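Local coordinates for neural-cadherin (Drosophila melanogaster, PDB 3UBF), which mediates calcium-dependent, preferentially homophilic adhesion between cells as a cadherin, of which this chain carries three extracellular repeats, at residues Thr125-Leu130 against Leu203-Gly208; Phe154-Asp157 against Val162-Thr165. All blocks are in the same frame, centred on the assembly; numbering follows the deposited sequence.

Both contacts lie in the middle of the three cadherin repeats, with their centres about 8 Å apart, and contact 2 is nested within the loop that contact 1 closes. Contact 1 joins the two sheets of the repeat across its interior; contact 2 is a hairpin within one of those sheets. They share a seam because strands 126-133 and 162-165 are neighbours. Val127 N lies 2.7 Å from Val163 O and Phe128 O 2.6 Å from Val163 N, both probable hydrogen bonds. Leu130 CD1 also packs on Val156 CG2 at 3.7 Å. Zinc is bound directly at contact 2, through Asp157, whereas the side chain of Leu130 in contact 1 is about 12 Å from a zinc ion.

Contact 1: Thr125-Leu130 against Leu203-Gly208; sequences TPVFTL and LSIVGG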
ATOM      1  N   THR A 125       6.232 -13.338 -22.738  1.00 38.71           N
ATOM      2  CA  THR A 125       7.291 -12.502 -22.241  1.00 38.46           C
ATOM      3  C   THR A 125       6.722 -11.624 -21.139  1.00 37.23           C
ATOM      4  O   THR A 125       5.772 -10.873 -21.373  1.00 36.36           O
ATOM      5  CB  THR A 125       7.850 -11.655 -23.386  1.00 38.42           C
ATOM      6  OG1 THR A 125       8.440 -12.550 -24.337  1.00 40.62           O
ATOM      7  CG2 THR A 125       8.884 -10.648 -22.889  1.00 36.87           C
ATOM      8  N   PRO A 126       7.290 -11.735 -19.930  1.00 37.35           N
ATOM      9  CA  PRO A 126       6.914 -10.859 -18.831  1.00 36.68           C
ATOM     10  C   PRO A 126       7.455  -9.451 -19.083  1.00 36.39           C
ATOM     11  O   PRO A 126       8.604  -9.300 -19.476  1.00 37.41           O
ATOM     12  CB  PRO A 126       7.592 -11.509 -17.623  1.00 37.19           C
ATOM     13  CG  PRO A 126       8.751 -12.247 -18.179  1.00 38.59           C
ATOM     14  CD  PRO A 126       8.396 -12.639 -19.576  1.00 38.64           C
ATOM     15  N   VAL A 127       6.613  -8.443 -18.890  1.00 35.87           N
ATOM     16  CA  VAL A 127       7.005  -7.064 -19.156  1.00 35.53           C
ATOM     17  C   VAL A 127       6.955  -6.232 -17.883  1.00 35.57           C
ATOM     18  O   VAL A 127       7.572  -5.170 -17.800  1.00 35.89           O
ATOM     19  CB  VAL A 127       6.099  -6.415 -20.219  1.00 34.91           C
ATOM     20  CG1 VAL A 127       6.202  -7.170 -21.535  1.00 35.56           C
ATOM     21  CG2 VAL A 127       4.659  -6.369 -19.733  1.00 33.86           C
ATOM     22  N   PHE A 128       6.216  -6.721 -16.893  1.00 35.52           N
ATOM     23  CA  PHE A 128       6.094  -6.011 -15.611  1.00 35.86           C
ATOM     24  C   PHE A 128       5.386  -6.898 -14.614  1.00 36.24           C
ATOM     25  O   PHE A 128       4.560  -7.734 -14.983  1.00 36.33           O
ATOM     26  CB  PHE A 128       5.177  -4.855 -16.013  1.00 35.31           C
ATOM     27  CG  PHE A 128       5.035  -3.797 -14.956  1.00 35.12           C
ATOM     28  CD1 PHE A 128       5.996  -2.793 -14.823  1.00 35.96           C
ATOM     29  CD2 PHE A 128       3.932  -3.783 -14.121  1.00 34.05           C
ATOM     30  CE1 PHE A 128       5.869  -1.803 -13.858  1.00 35.40           C
ATOM     31  CE2 PHE A 128       3.788  -2.792 -13.166  1.00 35.63           C
ATOM     32  CZ  PHE A 128       4.764  -1.804 -13.027  1.00 35.40           C
ATOM     33  N   THR A 129       5.701  -6.687 -13.340  1.00 36.56           N
ATOM     34  CA  THR A 129       5.137  -7.468 -12.255  1.00 36.84           C
ATOM     35  C   THR A 129       4.366  -6.527 -11.344  1.00 36.73           C
ATOM     36  O   THR A 129       4.963  -5.724 -10.609  1.00 37.09           O
ATOM     37  CB  THR A 129       6.252  -8.168 -11.455  1.00 37.93           C
ATOM     38  OG1 THR A 129       7.045  -8.958 -12.346  1.00 39.42           O
ATOM     39  CG2 THR A 129       5.681  -9.068 -10.373  1.00 37.53           C
ATOM     40  N   LEU A 130       3.042  -6.618 -11.404  1.00 36.00           N
ATOM     41  CA  LEU A 130       2.194  -5.908 -10.460  1.00 36.06           C
ATOM     42  C   LEU A 130       2.467  -6.421  -9.060  1.00 36.82           C
ATOM     43  O   LEU A 130       2.553  -7.636  -8.854  1.00 37.19           O
ATOM     44  CB  LEU A 130       0.721  -6.121 -10.796  1.00 35.64           C
ATOM     45  CG  LEU A 130       0.286  -5.735 -12.208  1.00 35.39           C
ATOM     46  CD1 LEU A 130      -1.126  -6.232 -12.415  1.00 34.51           C
ATOM     47  CD2 LEU A 130       0.403  -4.208 -12.435  1.00 33.52           C
ATOM     48  N   LEU A 203      -1.401   1.084 -16.343  1.00 31.02           N
ATOM     49  CA  LEU A 203      -0.101   0.565 -16.731  1.00 30.37           C
ATOM     50  C   LEU A 203       0.142   0.900 -18.202  1.00 30.69           C
ATOM     51  O   LEU A 203      -0.628   0.508 -19.105  1.00 30.46           O
ATOM     52  CB  LEU A 203       0.005  -0.941 -16.452  1.00 29.41           C
ATOM     53  CG  LEU A 203       1.200  -1.713 -17.040  1.00 29.29           C
ATOM     54  CD1 LEU A 203       2.537  -1.101 -16.641  1.00 29.09           C
ATOM     55  CD2 LEU A 203       1.155  -3.175 -16.656  1.00 27.11           C
ATOM     56  N   SER A 204       1.218   1.650 -18.406  1.00 30.77           N
ATOM     57  CA  SER A 204       1.645   2.110 -19.708  1.00 31.45           C
ATOM     58  C   SER A 204       2.845   1.289 -20.147  1.00 31.08           C
ATOM     59  O   SER A 204       3.887   1.315 -19.489  1.00 31.28           O
ATOM     60  CB  SER A 204       2.036   3.590 -19.634  1.00 32.34           C
ATOM     61  OG  SER A 204       2.980   3.892 -20.648  1.00 34.27           O
ATOM     62  N   ILE A 205       2.687   0.557 -21.249  1.00 30.58           N
ATOM     63  CA  ILE A 205       3.763  -0.249 -21.820  1.00 30.25           C
ATOM     64  C   ILE A 205       4.075   0.316 -23.198  1.00 30.40           C
ATOM     65  O   ILE A 205       3.194   0.405 -24.045  1.00 30.52           O
ATOM     66  CB  ILE A 205       3.349  -1.734 -21.919  1.00 30.34           C
ATOM     67  CG1 ILE A 205       2.879  -2.251 -20.554  1.00 29.14           C
ATOM     68  CG2 ILE A 205       4.494  -2.578 -22.444  1.00 30.72           C
ATOM     69  CD1 ILE A 205       2.088  -3.531 -20.611  1.00 29.75           C
ATOM     70  N   VAL A 206       5.313   0.755 -23.397  1.00 30.32           N
ATOM     71  CA  VAL A 206       5.697   1.413 -24.642  1.00 30.72           C
ATOM     72  C   VAL A 206       6.589   0.486 -25.473  1.00 31.28           C
ATOM     73  O   VAL A 206       7.511  -0.138 -24.943  1.00 31.54           O
ATOM     74  CB  VAL A 206       6.370   2.788 -24.378  1.00 31.78           C
ATOM     75  CG1 VAL A 206       6.948   3.397 -25.666  1.00 32.30           C
ATOM     76  CG2 VAL A 206       5.380   3.756 -23.773  1.00 30.34           C
ATOM     77  N   GLY A 207       6.306   0.368 -26.768  1.00 31.64           N
ATOM     78  CA  GLY A 207       7.138  -0.454 -27.636  1.00 31.68           C
ATOM     79  C   GLY A 207       8.601  -0.025 -27.625  1.00 33.08           C
ATOM     80  O   GLY A 207       8.925   1.127 -27.919  1.00 33.70           O
ATOM     81  N   GLY A 208       9.476  -0.960 -27.258  1.00 33.32           N
ATOM     82  CA  GLY A 208      10.918  -0.830 -27.452  1.00 35.11           C
ATOM     83  C   GLY A 208      11.632  -0.001 -26.410  1.00 35.80           C
ATOM     84  O   GLY A 208      12.400  -0.529 -25.597  1.00 36.50           O
TER
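Val127 and Ile205 are the residues whose CA atoms come nearest, 8.0 Å apart. That is a separation for facing sheets rather than neighbouring strands, and only side chains bridge it. Segment 125-130 is irregular: Val127 and Phe128 together oppose Val163 of the adjoining strand, a classic beta bulge with a Val127 psi of -20°. The bulge breaks the usual alternation, and these two consecutive residues both turn inward.

Leu203 CD1 sits over the middle of the Phe128 ring, 3.9 Å from the centroid and 10° off the normal, a CH-pi contact. The second methyl, Leu203 CD2, lies 3.8 Å from Phe128 CD2, so the leucine fork touches the ring with both prongs, the two side chains running antiparallel alongside one another. Leu130 CD2 closes in at the ring edge, in its plane, and also reaches Leu203 CD2 at 4.4 Å.

This is the interior of the cadherin beta sandwich, where strand 126-133 of one sheet faces strand 201-207 of the other. Met113 and Ala115 of strand 113-117 add to the packing round Phe128.

At the bulge, Ile205 CD1 meets Val127 CG2 at 3.9 Å, the two side chains crossing at about a right angle. Ile205 carries CG1 anti to its carbonyl carbon and continues extended (chi2 163°), which brings CD1 up to the valine; Phe154 touches both residues.

Contact 2: Phe154-Asp157 against Val162-Thr165; sequences FEVD and VVRT. With ZN (zinc ion), chain D.
Asp157 and Arg164 meet beside a zinc ion, which Asp157 OD2 binds at 1.8 Å. The same oxygen accepts a hydrogen bond from Arg164 NH1, 3.3 Å away, as part of a salt bridge. It uses its anti lone pair and lies nearly in the guanidinium plane, although carboxylate and guanidinium are turned 49° apart. A water held by Arg164 NH2 at 2.8 Å adds a weak link back to Asp157 OD2. The other carboxylate oxygen, OD1, accepts the backbone N-H groups of Arg159 and Ser160, so both ends of the carboxylate are tied and its rotation is probably fixed. Arg164 gets there by an extended chain from CG to NE, running alongside Asp157, and Val162 CG1 lies over one guanidinium face. Shortening Arg164 to an alanine would probably cost Asp157 OD2 its arginine partner, though the zinc would remain, and leave the water without its NH2 donor.

Behind the side chains runs a straight backbone ladder. Glu155 and Arg164 form a hydrogen-bonded pair, Glu155 N to Arg164 O at 3.0 Å and Arg164 N to Glu155 O at 2.9 Å, while Asp157 N reaches Val162 O at 2.8 Å.

On the inward face, Phe154 CE2 packs on Thr165 CG2 at 3.6 Å; chi1 of 61° sets CG2 anti to the carbonyl carbon, against the ring, and OG1 where it accepts a hydrogen bond from Thr125 N. Phe154 CB and Val156 CG2 lean on the two methyls of Val163. Strands 154-156 and 162-165 thus form an antiparallel beta hairpin, the D-E hairpin of the cadherin Greek-key sandwich.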
ATOM      1  N   PHE A 154      -1.656  -8.372 -24.046  1.00 32.71           N
ATOM      2  CA  PHE A 154      -1.114  -8.638 -22.731  1.00 32.00           C
ATOM      3  C   PHE A 154      -2.167  -9.280 -21.875  1.00 33.07           C
ATOM      4  O   PHE A 154      -3.372  -9.026 -22.045  1.00 33.45           O
ATOM      5  CB  PHE A 154      -0.613  -7.350 -22.058  1.00 30.22           C
ATOM      6  CG  PHE A 154       0.515  -6.692 -22.786  1.00 28.05           C
ATOM      7  CD1 PHE A 154       0.262  -5.740 -23.774  1.00 25.81           C
ATOM      8  CD2 PHE A 154       1.826  -7.035 -22.508  1.00 26.20           C
ATOM      9  CE1 PHE A 154       1.299  -5.141 -24.478  1.00 25.17           C
ATOM     10  CE2 PHE A 154       2.875  -6.431 -23.200  1.00 27.20           C
ATOM     11  CZ  PHE A 154       2.613  -5.476 -24.189  1.00 25.80           C
ATOM     12  N   GLU A 155      -1.701 -10.125 -20.964  1.00 34.02           N
ATOM     13  CA  GLU A 155      -2.547 -10.667 -19.899  1.00 35.41           C
ATOM     14  C   GLU A 155      -1.741 -10.714 -18.619  1.00 34.72           C
ATOM     15  O   GLU A 155      -0.515 -10.650 -18.647  1.00 34.50           O
ATOM     16  CB  GLU A 155      -3.126 -12.037 -20.277  1.00 37.17           C
ATOM     17  CG  GLU A 155      -4.391 -11.944 -21.137  1.00 39.77           C
ATOM     18  CD  GLU A 155      -4.801 -13.259 -21.759  1.00 43.96           C
ATOM     19  OE1 GLU A 155      -4.018 -14.231 -21.712  1.00 48.41           O
ATOM     20  OE2 GLU A 155      -5.905 -13.328 -22.333  1.00 45.54           O
ATOM     21  N   VAL A 156      -2.439 -10.776 -17.496  1.00 35.21           N
ATOM     22  CA  VAL A 156      -1.793 -10.721 -16.185  1.00 34.97           C
ATOM     23  C   VAL A 156      -2.052 -12.018 -15.456  1.00 35.76           C
ATOM     24  O   VAL A 156      -3.147 -12.561 -15.508  1.00 36.59           O
ATOM     25  CB  VAL A 156      -2.306  -9.526 -15.317  1.00 34.71           C
ATOM     26  CG1 VAL A 156      -3.815  -9.613 -15.131  1.00 36.16           C
ATOM     27  CG2 VAL A 156      -1.619  -9.510 -13.961  1.00 33.96           C
ATOM     28  N   ASP A 157      -1.017 -12.520 -14.803  1.00 35.88           N
ATOM     29  CA  ASP A 157      -1.134 -13.670 -13.952  1.00 36.76           C
ATOM     30  C   ASP A 157      -1.813 -13.204 -12.657  1.00 36.71           C
ATOM     31  O   ASP A 157      -1.312 -12.317 -11.977  1.00 35.91           O
ATOM     32  CB  ASP A 157       0.265 -14.210 -13.690  1.00 36.98           C
ATOM     33  CG  ASP A 157       0.263 -15.494 -12.946  1.00 38.32           C
ATOM     34  OD1 ASP A 157      -0.476 -15.621 -11.953  1.00 40.65           O
ATOM     35  OD2 ASP A 157       1.023 -16.395 -13.340  1.00 43.91           O
ATOM     36  N   VAL A 162       2.431 -10.960 -12.650  1.00 34.18           N
ATOM     37  CA  VAL A 162       3.281 -10.803 -13.821  1.00 33.62           C
ATOM     38  C   VAL A 162       2.415 -10.503 -15.048  1.00 33.68           C
ATOM     39  O   VAL A 162       1.398 -11.175 -15.291  1.00 34.78           O
ATOM     40  CB  VAL A 162       4.185 -12.045 -14.042  1.00 34.65           C
ATOM     41  CG1 VAL A 162       5.029 -11.882 -15.266  1.00 33.57           C
ATOM     42  CG2 VAL A 162       5.092 -12.276 -12.817  1.00 34.74           C
ATOM     43  N   VAL A 163       2.801  -9.469 -15.793  1.00 32.58           N
ATOM     44  CA  VAL A 163       2.126  -9.100 -17.024  1.00 32.00           C
ATOM     45  C   VAL A 163       2.954  -9.660 -18.159  1.00 32.89           C
ATOM     46  O   VAL A 163       4.159  -9.380 -18.251  1.00 33.09           O
ATOM     47  CB  VAL A 163       1.994  -7.564 -17.162  1.00 31.45           C
ATOM     48  CG1 VAL A 163       1.256  -7.203 -18.442  1.00 30.62           C
ATOM     49  CG2 VAL A 163       1.266  -6.973 -15.943  1.00 30.64           C
ATOM     50  N   ARG A 164       2.310 -10.457 -19.011  1.00 33.26           N
ATOM     51  CA  ARG A 164       2.988 -11.200 -20.066  1.00 34.12           C
ATOM     52  C   ARG A 164       2.383 -10.939 -21.450  1.00 34.73           C
ATOM     53  O   ARG A 164       1.158 -10.849 -21.584  1.00 35.32           O
ATOM     54  CB  ARG A 164       2.927 -12.695 -19.775  1.00 34.78           C
ATOM     55  CG  ARG A 164       3.801 -13.148 -18.632  1.00 34.65           C
ATOM     56  CD  ARG A 164       3.704 -14.644 -18.477  1.00 35.57           C
ATOM     57  NE  ARG A 164       4.591 -15.171 -17.444  1.00 38.10           N
ATOM     58  CZ  ARG A 164       4.204 -15.515 -16.212  1.00 38.97           C
ATOM     59  NH1 ARG A 164       2.936 -15.379 -15.824  1.00 38.88           N
ATOM     60  NH2 ARG A 164       5.096 -15.988 -15.361  1.00 38.02           N
ATOM     61  N   THR A 165       3.241 -10.831 -22.467  1.00 34.34           N
ATOM     62  CA  THR A 165       2.795 -10.616 -23.821  1.00 34.61           C
ATOM     63  C   THR A 165       2.031 -11.829 -24.312  1.00 36.34           C
ATOM     64  O   THR A 165       2.348 -12.964 -23.938  1.00 37.71           O
ATOM     65  CB  THR A 165       3.985 -10.396 -24.785  1.00 34.93           C
ATOM     66  OG1 THR A 165       4.836 -11.545 -24.796  1.00 35.01           O
ATOM     67  CG2 THR A 165       4.800  -9.201 -24.377  1.00 34.20           C
TER
HETATM   68 ZN    ZN D   3       1.552 -17.929 -12.481  1.00 45.64          ZN
HETATM   69  O   HOH W   1       4.270 -15.824 -12.692  1.00 15.39           O